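Local coordinates for lipoprotein (Actinomyces odontolyticus, PDB 3UP9), which binds selenomethionine in the crystal and is probably a membrane-attached, methionine-binding lipoprotein of the NlpA family, at residues Leu9-Thr14 and Lys20-Ile25; Ala33-Asp38 and Glu220-Ser225; Gly110-Thr115 and Val172-Phe177; Leu122-Thr127 and Ala189-Ser194. One frame throughout, in Å; residues are numbered along the deposited sequence. Where two conformers were deposited one is given.

Interaction 1: residues Leu9-Thr14 and Lys20-Ile25; sequences LTVGAT and KILTYI
No flat group takes part where Val11 and Ala13 meet Leu22, so the contact has neither ring faces nor ring edges. The ring of Tyr24, on another side of the helix, stacks with Tyr231 instead. The contact itself is made by methyl groups. Leu22 reaches from helix 15-28 to strand 7-13 and touches it with one branch, CD1. This methyl lies 3.7 Å from Val11 CG1. It is also 3.7 Å from Ala13 CB, and it touches both side chains from the helix side. Val11 and Ala13 alternate with Gly12 along the strand, and both send their CB atoms toward the helix. Val11 CG1 stands anti to the backbone N (chi1 -173°) and is the branch that meets Leu22. The two side chains run past each other at a slant. Leu22 itself is extended, with chi2 at 174°, so CD1 is carried well out from the helix. This span fits a CA separation of 8.3 Å between Ala13 and Leu22.

Val11 also touches Leu219 of helix 213-223, and Leu22 also touches Ile39 of strand 35-41. Strand 7-13, helix 15-28 and the parallel strand 35-41 form a beta-alpha-beta crossover, and this contact lays its helix on its first strand.

No hydrogen bond joins the two segments. All three touching residues are buried and aliphatic. The chemistry therefore implies attraction by dispersion and exclusion of water, with the fit set by shape and not by bond direction.

Interaction 2: residues Ala33-Asp38 and Glu220-Ser225; sequences AGIKLD and EKLLHS
Leu222 meets Ala33 and Ile35 with the methyls at its end. Its CD1 lies 3.8 Å from Ala33 CB, and its CD2 is 4.1 Å from the same atom, so both branches straddle the alanine methyl. Ile35 CD1 comes to Leu222 CD1 tip to tip at a looser 4.2 Å. CG1 of Ile35 takes the crowded position between the backbone N and carbonyl carbon (chi1 68°), and its straight outer chain points CD1 at the leucine.

Around this apolar core the backbone turns are fixed by polar groups. Gly34 has positive phi in a Schellman motif that ends the short helix and leads into strand 35-41. Beyond Leu222 its helix ends. Leu222 O accepts from Ser225 OG at 2.6 Å and also from Ser225 N. The same hydroxyl caps Val228 N at the start of the next helix.

Leu222 further touches Ile25 of helix 15-28, and Ile35 touches Ala215 and Leu219 of helix 213-223. The contact thus sets the end of helix 213-223 against the turn between helix 30-33 and strand 35-41, beside helix 15-28.

Interaction 3: residues Gly110-Thr115 and Val172-Phe177; sequences GIISDT and VINGNF. With MSE (selenomethionine), chain B.
Gly110 and Val172 are joined by a direct backbone hydrogen bond. Val172 N gives its hydrogen to Gly110 O over 2.9 Å, at an N-H...O angle of 163°. This pairs the parallel strands 107-112 and 170-173. One step further along, a water takes over. It accepts from Ile112 N at 2.8 Å and donates to Val172 O at 2.7 Å, so it bridges the strands where no direct bond is made.

The van der Waals contacts centre on Ile112. Its CD1 lies 4.0 Å from Phe177 CE2, and the side chains cross at about a right angle. The same methyl packs against a polar atom, Asn174 OD1, at 3.8 Å. CG1 of Ile112 stands anti to the backbone N (chi1 -154°), which turns CD1 toward these two residues.

Polar bonds to the ligand come from the asparagines. Asn174 ND2 donates to selenomethionine OXT at 3.0 Å and almost straight, at 174°. Its other bond, to Asn117 OD1, helps to fix the rotation of the amide. The ligand amino group makes a weak bond to Asn176 OD1, whose position is less certain. The amide nitrogen Asn176 ND2 lies 3.4 Å above the Phe177 ring plane. Glu88, Arg120 and Asn202 bind the same ligand.

The ligand is held between two alpha/beta lobes, as in type 2 periplasmic-binding proteins, with Asn174 at the end of strand 170-173 and Asn176 in the first turn of helix 175-180. This is consistent with a methionine-binding role.

Interaction 4: residues Leu122-Thr127 and Ala189-Ser194; sequences LELLAT and ALVVES
The torsions of Leu124 swing it out from helix 115-127 toward Val191 and Glu193: CG is anti to the backbone N (chi1 179°), and the second torsion of 62° directs CD1 to the backbone around strand 191-192. That single methyl does the touching. It lies 3.6 Å from Glu193 CA, 3.9 Å from Glu193 CB and 4.1 Å from Val191 CG1. The methyl sits closest to the backbone of Glu193, with the Val191 branch a little further off.

Glu193 uses only its inner atoms here. Its chain is extended beyond CG and carries the carboxylate away to other partners. OE1 accepts from Asn198 ND2 and Leu90 N, and OE2 forms a salt bridge with Arg120 NE. Arg120 also bonds the selenomethionine, so Glu193 is a second-shell residue that probably helps hold the arginine in place. The positive partner probably stabilises the carboxylate in its charged form.

On the helix, Thr127 OG1 donates to Leu124 O at 2.6 Å. This bond ties the hydroxyl back to the helix, within the same turn.

No hydrogen bond crosses between the segments; the contact is packing alone. Leu124 also touches Val92 of strand 91-93, the neighbour of strand 191-192. This is a helix lying over one face of a mixed five-stranded sheet, here beside strand 191-192, one of its two edge strands, as in the alpha/beta domains of periplasmic-binding proteins.

From the N terminus, interaction 1 comes first and closes a loop of only five residues, between strand 7-13 and the helix that follows. Interaction 2 opens next and closes a loop of 181 residues, bringing helix 213-223 back to the same sheet. The two touch: Leu9 N is 2.9 Å from Lys36 O, a probable hydrogen bond between neighbouring strands. Interactions 3 and 4 are nested inside the long loop and cross each other. Both reach the second, five-stranded sheet. Strand 107-112 leads into helix 115-127, and the two contacts touch, Ile111 packing on Leu122 and Val172 on Leu125. Thr14 of interaction 1 packs against Asn176 of interaction 3, near the ligand.

Interaction 1: residues Leu9-Thr14 and Lys20-Ile25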
loop_
_atom_site.group_PDB
_atom_site.type_symbol
_atom_site.label_atom_id
_atom_site.label_comp_id
_atom_site.label_asym_id
_atom_site.label_seq_id
_atom_site.Cartn_x
_atom_site.Cartn_y
_atom_site.Cartn_z
ATOM N N LEU A 9 21.682 -5.084 -4.779
ATOM C CA LEU A 9 20.421 -4.589 -5.336
ATOM C C LEU A 9 19.904 -3.380 -4.578
ATOM O O LEU A 9 19.631 -3.505 -3.415
ATOM C CB LEU A 9 19.335 -5.654 -5.252
ATOM C CG LEU A 9 19.333 -6.892 -6.102
ATOM C CD1 LEU A 9 18.121 -7.739 -5.705
ATOM C CD2 LEU A 9 19.208 -6.514 -7.554
ATOM N N THR A 10 19.727 -2.228 -5.240
ATOM C CA THR A 10 19.118 -1.072 -4.596
ATOM C C THR A 10 17.576 -1.244 -4.721
ATOM O O THR A 10 17.013 -1.324 -5.840
ATOM C CB THR A 10 19.720 0.278 -5.153
ATOM O OG1 THR A 10 21.156 0.191 -5.198
ATOM C CG2 THR A 10 19.358 1.475 -4.267
ATOM N N VAL A 11 16.898 -1.381 -3.577
ATOM C CA VAL A 11 15.480 -1.580 -3.551
ATOM C C VAL A 11 14.812 -0.471 -2.728
ATOM O O VAL A 11 15.156 -0.281 -1.546
ATOM C CB VAL A 11 15.086 -2.932 -2.909
ATOM C CG1 VAL A 11 13.595 -3.147 -3.086
ATOM C CG2 VAL A 11 15.868 -4.092 -3.508
ATOM N N GLY A 12 13.857 0.245 -3.358
ATOM C CA GLY A 12 13.067 1.264 -2.709
ATOM C C GLY A 12 11.816 0.713 -2.053
ATOM O O GLY A 12 11.166 -0.158 -2.596
ATOM N N ALA A 13 11.474 1.203 -0.869
ATOM C CA ALA A 13 10.417 0.577 -0.074
ATOM C C ALA A 13 9.859 1.598 0.869
ATOM O O ALA A 13 10.595 2.448 1.348
ATOM C CB ALA A 13 10.955 -0.610 0.699
ATOM N N THR A 14 8.557 1.536 1.139
ATOM C CA THR A 14 7.970 2.358 2.220
ATOM C C THR A 14 8.448 1.772 3.551
ATOM O O THR A 14 8.809 0.589 3.645
ATOM C CB THR A 14 6.421 2.469 2.123
ATOM O OG1 THR A 14 5.870 1.175 1.810
ATOM C CG2 THR A 14 6.022 3.544 1.065
ATOM N N LYS A 20 10.951 -3.000 6.627
ATOM C CA LYS A 20 11.206 -3.993 7.704
ATOM C C LYS A 20 11.363 -5.445 7.172
ATOM O O LYS A 20 12.250 -6.189 7.583
ATOM C CB LYS A 20 10.105 -3.943 8.770
ATOM C CG LYS A 20 10.020 -2.631 9.499
ATOM C CD LYS A 20 9.131 -2.681 10.741
ATOM C CE LYS A 20 9.374 -1.514 11.723
ATOM N NZ LYS A 20 10.190 -1.774 12.968
ATOM N N ILE A 21 10.482 -5.856 6.279
ATOM C CA ILE A 21 10.526 -7.189 5.652
ATOM C C ILE A 21 11.850 -7.313 4.901
ATOM O O ILE A 21 12.540 -8.319 5.026
ATOM C CB ILE A 21 9.335 -7.417 4.674
ATOM C CG1 ILE A 21 7.994 -7.440 5.412
ATOM C CG2 ILE A 21 9.485 -8.692 3.878
ATOM C CD1 ILE A 21 6.819 -7.258 4.427
ATOM N N LEU A 22 12.231 -6.272 4.155
ATOM C CA LEU A 22 13.502 -6.301 3.385
ATOM C C LEU A 22 14.731 -6.348 4.306
ATOM O O LEU A 22 15.739 -6.900 3.914
ATOM C CB LEU A 22 13.639 -5.141 2.398
ATOM C CG LEU A 22 12.667 -5.046 1.222
ATOM C CD1 LEU A 22 12.939 -3.733 0.504
ATOM C CD2 LEU A 22 12.777 -6.276 0.313
ATOM N N THR A 23 14.606 -5.820 5.531
ATOM C CA THR A 23 15.713 -5.744 6.461
ATOM C C THR A 23 15.850 -7.159 7.103
ATOM O O THR A 23 16.967 -7.673 7.180
ATOM C CB THR A 23 15.532 -4.597 7.466
ATOM O OG1 THR A 23 15.506 -3.353 6.751
ATOM C CG2 THR A 23 16.670 -4.543 8.515
ATOM N N TYR A 24 14.726 -7.805 7.452
ATOM C CA TYR A 24 14.767 -9.191 7.885
ATOM C C TYR A 24 15.503 -10.049 6.838
ATOM O O TYR A 24 16.439 -10.780 7.156
ATOM C CB TYR A 24 13.367 -9.748 8.196
ATOM C CG TYR A 24 13.416 -11.228 8.381
ATOM C CD1 TYR A 24 13.877 -11.781 9.552
ATOM C CD2 TYR A 24 13.116 -12.065 7.349
ATOM C CE1 TYR A 24 13.933 -13.160 9.720
ATOM C CE2 TYR A 24 13.215 -13.425 7.475
ATOM C CZ TYR A 24 13.598 -13.974 8.659
ATOM O OH TYR A 24 13.702 -15.344 8.745
ATOM N N ILE A 25 15.112 -9.902 5.581
ATOM C CA ILE A 25 15.739 -10.665 4.496
ATOM C C ILE A 25 17.237 -10.332 4.414
ATOM O O ILE A 25 18.092 -11.188 4.376
ATOM C CB ILE A 25 15.077 -10.402 3.122
ATOM C CG1 ILE A 25 13.675 -10.995 3.090
ATOM C CG2 ILE A 25 15.944 -10.936 1.989
ATOM C CD1 ILE A 25 12.802 -10.584 1.905
#

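Interaction 2: residues Ala33-Asp38 and Glu220-Ser225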
loop_
_atom_site.group_PDB
_atom_site.type_symbol
_atom_site.label_atom_id
_atom_site.label_comp_id
_atom_site.label_asym_id
_atom_site.label_seq_id
_atom_site.Cartn_x
_atom_site.Cartn_y
_atom_site.Cartn_z
ATOM N N ALA A 33 21.743 -16.522 -0.126
ATOM C CA ALA A 33 21.271 -16.412 -1.530
ATOM C C ALA A 33 22.299 -15.762 -2.518
ATOM O O ALA A 33 22.084 -15.741 -3.733
ATOM C CB ALA A 33 19.920 -15.703 -1.575
ATOM N N GLY A 34 23.425 -15.283 -1.991
ATOM C CA GLY A 34 24.453 -14.595 -2.773
ATOM C C GLY A 34 24.090 -13.184 -3.253
ATOM O O GLY A 34 24.663 -12.695 -4.230
ATOM N N ILE A 35 23.138 -12.531 -2.578
ATOM C CA ILE A 35 22.813 -11.105 -2.836
ATOM C C ILE A 35 23.019 -10.183 -1.584
ATOM O O ILE A 35 23.065 -10.638 -0.460
ATOM C CB ILE A 35 21.383 -10.892 -3.429
ATOM C CG1 ILE A 35 20.300 -11.234 -2.404
ATOM C CG2 ILE A 35 21.193 -11.663 -4.763
ATOM C CD1 ILE A 35 18.891 -11.129 -2.937
ATOM N N LYS A 36 23.170 -8.886 -1.838
ATOM C CA LYS A 36 23.176 -7.850 -0.818
ATOM C C LYS A 36 22.050 -6.857 -1.141
ATOM O O LYS A 36 21.820 -6.517 -2.304
ATOM C CB LYS A 36 24.539 -7.108 -0.767
ATOM C CG LYS A 36 25.712 -7.904 -0.216
ATOM C CD LYS A 36 26.985 -7.084 -0.153
ATOM C CE LYS A 36 28.179 -7.893 0.410
ATOM N NZ LYS A 36 29.442 -7.089 0.501
ATOM N N LEU A 37 21.320 -6.416 -0.122
ATOM C CA LEU A 37 20.315 -5.394 -0.337
ATOM C C LEU A 37 20.751 -4.009 0.121
ATOM O O LEU A 37 21.233 -3.825 1.213
ATOM C CB LEU A 37 18.985 -5.773 0.308
ATOM C CG LEU A 37 18.290 -7.083 -0.099
ATOM C CD1 LEU A 37 17.001 -7.178 0.708
ATOM C CD2 LEU A 37 18.070 -7.128 -1.600
ATOM N N ASP A 38 20.514 -3.024 -0.723
ATOM C CA ASP A 38 20.666 -1.593 -0.366
ATOM C C ASP A 38 19.244 -1.015 -0.273
ATOM O O ASP A 38 18.686 -0.656 -1.274
ATOM C CB ASP A 38 21.458 -0.845 -1.453
ATOM C CG ASP A 38 22.966 -1.048 -1.353
ATOM O OD1 ASP A 38 23.395 -1.801 -0.468
ATOM O OD2 ASP A 38 23.729 -0.414 -2.151
ATOM N N GLU A 220 12.911 -12.088 -5.146
ATOM C CA GLU A 220 11.532 -12.586 -5.266
ATOM C C GLU A 220 11.327 -13.932 -4.499
ATOM O O GLU A 220 10.372 -14.074 -3.725
ATOM C CB GLU A 220 11.136 -12.708 -6.750
ATOM C CG GLU A 220 9.786 -13.403 -7.032
ATOM C CD GLU A 220 8.578 -12.622 -6.504
ATOM O OE1 GLU A 220 8.707 -11.413 -6.158
ATOM O OE2 GLU A 220 7.488 -13.210 -6.468
ATOM N N LYS A 221 12.208 -14.911 -4.711
ATOM C CA LYS A 221 12.104 -16.195 -4.035
ATOM C C LYS A 221 12.197 -16.005 -2.489
ATOM O O LYS A 221 11.348 -16.531 -1.757
ATOM C CB LYS A 221 13.119 -17.175 -4.621
ATOM C CG LYS A 221 13.263 -18.472 -3.865
ATOM C CD LYS A 221 13.499 -19.679 -4.758
ATOM C CE LYS A 221 13.308 -20.975 -3.936
ATOM N NZ LYS A 221 12.452 -22.016 -4.595
ATOM N N LEU A 222 13.118 -15.150 -2.009
ATOM C CA LEU A 222 13.242 -14.878 -0.563
ATOM C C LEU A 222 11.972 -14.205 0.056
ATOM O O LEU A 222 11.498 -14.591 1.146
ATOM C CB LEU A 222 14.541 -14.082 -0.252
ATOM C CG LEU A 222 15.890 -14.701 -0.634
ATOM C CD1 LEU A 222 17.000 -13.726 -0.292
ATOM C CD2 LEU A 222 16.126 -16.085 -0.020
ATOM N N LEU A 223 11.398 -13.235 -0.664
ATOM C CA LEU A 223 10.152 -12.557 -0.261
ATOM C C LEU A 223 8.922 -13.469 -0.173
ATOM O O LEU A 223 7.968 -13.120 0.491
ATOM C CB LEU A 223 9.844 -11.398 -1.207
ATOM C CG LEU A 223 10.462 -10.029 -0.955
ATOM C CD1 LEU A 223 10.339 -9.193 -2.224
ATOM C CD2 LEU A 223 9.805 -9.347 0.229
ATOM N N HIS A 224 8.950 -14.607 -0.874
ATOM C CA HIS A 224 7.859 -15.607 -0.825
ATOM C C HIS A 224 8.271 -16.854 -0.170
ATOM O O HIS A 224 7.733 -17.886 -0.416
ATOM C CB HIS A 224 7.350 -15.952 -2.197
ATOM C CG HIS A 224 6.650 -14.844 -2.819
ATOM N ND1 HIS A 224 7.304 -13.843 -3.384
ATOM C CD2 HIS A 224 5.305 -14.552 -2.903
ATOM C CE1 HIS A 224 6.435 -12.940 -3.825
ATOM N NE2 HIS A 224 5.201 -13.385 -3.551
ATOM N N SER A 225 9.247 -16.757 0.737
ATOM C CA SER A 225 9.690 -17.886 1.529
ATOM C C SER A 225 8.843 -18.083 2.786
ATOM O O SER A 225 8.119 -17.187 3.193
ATOM C CB SER A 225 11.154 -17.707 1.956
ATOM O OG SER A 225 11.325 -16.599 2.830
#

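Interaction 3: residues Gly110-Thr115 and Val172-Phe177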
loop_
_atom_site.group_PDB
_atom_site.type_symbol
_atom_site.label_atom_id
_atom_site.label_comp_id
_atom_site.label_asym_id
_atom_site.label_seq_id
_atom_site.Cartn_x
_atom_site.Cartn_y
_atom_site.Cartn_z
ATOM N N GLY A 110 -11.348 12.704 4.742
ATOM C CA GLY A 110 -10.096 12.718 4.003
ATOM C C GLY A 110 -9.924 11.491 3.133
ATOM O O GLY A 110 -10.177 10.364 3.570
ATOM N N ILE A 111 -9.478 11.702 1.908
ATOM C CA ILE A 111 -9.340 10.635 0.919
ATOM C C ILE A 111 -8.074 10.924 0.098
ATOM O O ILE A 111 -7.799 12.058 -0.258
ATOM C CB ILE A 111 -10.617 10.553 0.031
ATOM C CG1 ILE A 111 -10.666 9.265 -0.811
ATOM C CG2 ILE A 111 -10.785 11.826 -0.833
ATOM C CD1 ILE A 111 -12.087 8.881 -1.243
ATOM N N ILE A 112 -7.285 9.895 -0.158
ATOM C CA ILE A 112 -6.068 10.016 -0.947
ATOM C C ILE A 112 -6.366 10.538 -2.383
ATOM O O ILE A 112 -7.485 10.401 -2.935
ATOM C CB ILE A 112 -5.330 8.629 -0.992
ATOM C CG1 ILE A 112 -3.817 8.816 -1.208
ATOM C CG2 ILE A 112 -5.983 7.719 -2.054
ATOM C CD1 ILE A 112 -2.957 7.600 -0.946
ATOM N N SER A 113 -5.341 11.093 -3.016
ATOM C CA SER A 113 -5.531 11.799 -4.293
ATOM C C SER A 113 -5.130 11.014 -5.535
ATOM O O SER A 113 -5.526 11.378 -6.604
ATOM C CB SER A 113 -4.821 13.175 -4.268
ATOM O OG SER A 113 -3.457 12.962 -4.013
ATOM N N ASP A 114 -4.400 9.911 -5.398
ATOM C CA ASP A 114 -4.054 9.075 -6.570
ATOM C C ASP A 114 -5.266 8.220 -7.012
ATOM O O ASP A 114 -6.055 7.788 -6.160
ATOM C CB ASP A 114 -2.785 8.260 -6.293
ATOM C CG ASP A 114 -3.027 6.980 -5.471
ATOM O OD1 ASP A 114 -3.481 5.929 -6.041
ATOM O OD2 ASP A 114 -2.683 6.997 -4.263
ATOM N N THR A 115 -5.408 8.007 -8.329
ATOM C CA THR A 115 -6.528 7.279 -8.925
ATOM C C THR A 115 -6.831 5.907 -8.296
ATOM O O THR A 115 -7.929 5.698 -7.802
ATOM C CB THR A 115 -6.281 7.096 -10.432
ATOM O OG1 THR A 115 -6.021 8.395 -11.005
ATOM C CG2 THR A 115 -7.433 6.372 -11.135
ATOM N N VAL A 172 -9.681 7.929 5.057
ATOM C CA VAL A 172 -9.375 6.557 4.577
ATOM C C VAL A 172 -7.871 6.444 4.348
ATOM O O VAL A 172 -7.303 7.254 3.642
ATOM C CB VAL A 172 -10.186 6.162 3.304
ATOM C CG1 VAL A 172 -10.015 4.670 3.010
ATOM C CG2 VAL A 172 -11.691 6.527 3.502
ATOM N N ILE A 173 -7.221 5.437 4.946
ATOM C CA ILE A 173 -5.784 5.431 5.048
ATOM C C ILE A 173 -5.180 4.043 4.792
ATOM O O ILE A 173 -5.405 3.128 5.565
ATOM C CB ILE A 173 -5.279 5.912 6.423
ATOM C CG1 ILE A 173 -5.979 7.204 6.904
ATOM C CG2 ILE A 173 -3.753 6.098 6.382
ATOM C CD1 ILE A 173 -5.329 7.859 8.149
ATOM N N ASN A 174 -4.325 3.932 3.758
ATOM C CA ASN A 174 -3.575 2.723 3.456
ATOM C C ASN A 174 -2.700 2.314 4.614
ATOM O O ASN A 174 -2.119 3.185 5.350
ATOM C CB ASN A 174 -2.700 2.939 2.201
ATOM C CG ASN A 174 -3.518 3.267 0.941
ATOM O OD1 ASN A 174 -4.049 4.378 0.775
ATOM N ND2 ASN A 174 -3.619 2.298 0.058
ATOM N N GLY A 175 -2.542 1.002 4.774
ATOM C CA GLY A 175 -1.715 0.434 5.869
ATOM C C GLY A 175 -0.358 1.064 6.123
ATOM O O GLY A 175 -0.083 1.462 7.245
ATOM N N ASN A 176 0.474 1.199 5.086
ATOM C CA ASN A 176 1.801 1.786 5.215
ATOM C C ASN A 176 1.765 3.132 5.903
ATOM O O ASN A 176 2.640 3.388 6.684
ATOM C CB ASN A 176 2.568 1.895 3.876
ATOM C CG ASN A 176 1.940 2.871 2.897
ATOM O OD1 ASN A 176 0.882 2.595 2.322
ATOM N ND2 ASN A 176 2.582 4.015 2.700
ATOM N N PHE A 177 0.756 3.962 5.599
ATOM C CA PHE A 177 0.582 5.302 6.198
ATOM C C PHE A 177 0.060 5.208 7.667
ATOM O O PHE A 177 0.529 5.948 8.552
ATOM C CB PHE A 177 -0.336 6.227 5.336
ATOM C CG PHE A 177 0.238 6.583 3.993
ATOM C CD1 PHE A 177 1.518 7.170 3.902
ATOM C CD2 PHE A 177 -0.511 6.370 2.808
ATOM C CE1 PHE A 177 2.074 7.466 2.659
ATOM C CE2 PHE A 177 0.030 6.685 1.591
ATOM C CZ PHE A 177 1.333 7.237 1.502
HETATM N N MSE B 300 1.184 -0.401 0.926
HETATM C CA MSE B 300 -0.027 0.098 0.240
HETATM C C MSE B 300 -1.193 -0.858 0.313
HETATM O O MSE B 300 -0.984 -2.101 0.308
HETATM O OXT MSE B 300 -2.325 -0.352 0.368
HETATM C CB MSE B 300 0.274 0.366 -1.212
HETATM C CG MSE B 300 -0.899 1.029 -2.000
HETATM SE SE MSE B 300 -0.402 1.297 -3.832
HETATM C CE MSE B 300 1.271 2.387 -3.701
HETATM O O HOH W 1 -7.841 7.387 0.990
#

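Interaction 4: residues Leu122-Thr127 and Ala189-Ser194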
loop_
_atom_site.group_PDB
_atom_site.type_symbol
_atom_site.label_atom_id
_atom_site.label_comp_id
_atom_site.label_asym_id
_atom_site.label_seq_id
_atom_site.Cartn_x
_atom_site.Cartn_y
_atom_site.Cartn_z
ATOM N N LEU A 122 -13.049 4.649 -2.085
ATOM C CA LEU A 122 -14.442 4.787 -2.544
ATOM C C LEU A 122 -15.210 3.468 -2.508
ATOM O O LEU A 122 -16.322 3.448 -1.995
ATOM C CB LEU A 122 -14.545 5.517 -3.905
ATOM C CG LEU A 122 -14.217 7.045 -3.762
ATOM C CD1 LEU A 122 -14.123 7.702 -5.135
ATOM C CD2 LEU A 122 -15.192 7.760 -2.828
ATOM N N GLU A 123 -14.617 2.363 -2.966
ATOM C CA GLU A 123 -15.270 1.026 -2.864
ATOM C C GLU A 123 -15.560 0.651 -1.390
ATOM O O GLU A 123 -16.609 0.090 -1.058
ATOM C CB GLU A 123 -14.383 -0.096 -3.425
ATOM C CG GLU A 123 -13.737 0.118 -4.782
ATOM C CD GLU A 123 -14.700 0.078 -5.927
ATOM O OE1 GLU A 123 -15.909 -0.129 -5.652
ATOM O OE2 GLU A 123 -14.241 0.250 -7.097
ATOM N N LEU A 124 -14.571 0.905 -0.532
ATOM C CA LEU A 124 -14.668 0.551 0.859
ATOM C C LEU A 124 -15.845 1.295 1.430
ATOM O O LEU A 124 -16.627 0.689 2.157
ATOM C CB LEU A 124 -13.373 0.899 1.636
ATOM C CG LEU A 124 -13.429 0.579 3.125
ATOM C CD1 LEU A 124 -13.639 -0.936 3.254
ATOM C CD2 LEU A 124 -12.151 1.061 3.789
ATOM N N LEU A 125 -15.980 2.595 1.096
ATOM C CA LEU A 125 -17.102 3.391 1.585
ATOM C C LEU A 125 -18.447 2.899 0.995
ATOM O O LEU A 125 -19.447 2.922 1.706
ATOM C CB LEU A 125 -16.857 4.917 1.408
ATOM C CG LEU A 125 -15.606 5.524 2.140
ATOM C CD1 LEU A 125 -15.307 6.966 1.746
ATOM C CD2 LEU A 125 -15.723 5.395 3.643
ATOM N N ALA A 126 -18.473 2.451 -0.274
ATOM C CA ALA A 126 -19.662 1.794 -0.856
ATOM C C ALA A 126 -20.109 0.591 -0.033
ATOM O O ALA A 126 -21.288 0.391 0.086
ATOM C CB ALA A 126 -19.432 1.365 -2.299
ATOM N N THR A 127 -19.199 -0.211 0.539
ATOM C CA THR A 127 -19.633 -1.414 1.303
ATOM C C THR A 127 -20.389 -0.987 2.535
ATOM O O THR A 127 -21.147 -1.765 3.056
ATOM C CB THR A 127 -18.466 -2.342 1.786
ATOM O OG1 THR A 127 -17.581 -1.630 2.699
ATOM C CG2 THR A 127 -17.683 -2.918 0.584
ATOM N N ALA A 189 -8.762 0.996 13.378
ATOM C CA ALA A 189 -9.661 1.082 12.179
ATOM C C ALA A 189 -11.122 1.011 12.597
ATOM O O ALA A 189 -11.497 0.169 13.412
ATOM C CB ALA A 189 -9.358 0.000 11.163
ATOM N N LEU A 190 -11.939 1.928 12.064
ATOM C CA LEU A 190 -13.392 1.959 12.342
ATOM C C LEU A 190 -14.128 0.956 11.456
ATOM O O LEU A 190 -15.126 0.367 11.874
ATOM C CB LEU A 190 -13.978 3.358 12.143
ATOM C CG LEU A 190 -13.879 4.366 13.283
ATOM C CD1 LEU A 190 -12.428 4.802 13.488
ATOM C CD2 LEU A 190 -14.745 5.579 12.936
ATOM N N VAL A 191 -13.627 0.816 10.236
ATOM C CA VAL A 191 -14.163 -0.034 9.161
ATOM C C VAL A 191 -12.884 -0.649 8.569
ATOM O O VAL A 191 -11.865 0.050 8.440
ATOM C CB VAL A 191 -14.881 0.804 8.062
ATOM C CG1 VAL A 191 -15.334 -0.017 6.849
ATOM C CG2 VAL A 191 -16.020 1.573 8.666
ATOM N N VAL A 192 -12.908 -1.933 8.273
ATOM C CA VAL A 192 -11.718 -2.636 7.810
ATOM C C VAL A 192 -12.136 -3.328 6.501
ATOM O O VAL A 192 -13.122 -4.034 6.475
ATOM C CB VAL A 192 -11.257 -3.715 8.820
ATOM C CG1 VAL A 192 -10.028 -4.448 8.271
ATOM C CG2 VAL A 192 -11.073 -3.131 10.241
ATOM N N GLU A 193 -11.392 -3.108 5.429
ATOM C CA GLU A 193 -11.572 -3.743 4.147
ATOM C C GLU A 193 -11.414 -5.257 4.291
ATOM O O GLU A 193 -10.539 -5.719 5.000
ATOM C CB GLU A 193 -10.474 -3.225 3.230
ATOM C CG GLU A 193 -10.634 -3.487 1.742
ATOM C CD GLU A 193 -9.379 -3.088 0.964
ATOM O OE1 GLU A 193 -8.291 -3.503 1.414
ATOM O OE2 GLU A 193 -9.491 -2.435 -0.105
ATOM N N SER A 194 -12.296 -6.021 3.644
ATOM C CA SER A 194 -12.234 -7.467 3.699
ATOM C C SER A 194 -10.951 -8.010 3.084
ATOM O O SER A 194 -10.516 -7.504 2.072
ATOM C CB SER A 194 -13.434 -8.068 3.001
ATOM O OG SER A 194 -13.127 -9.364 2.554
#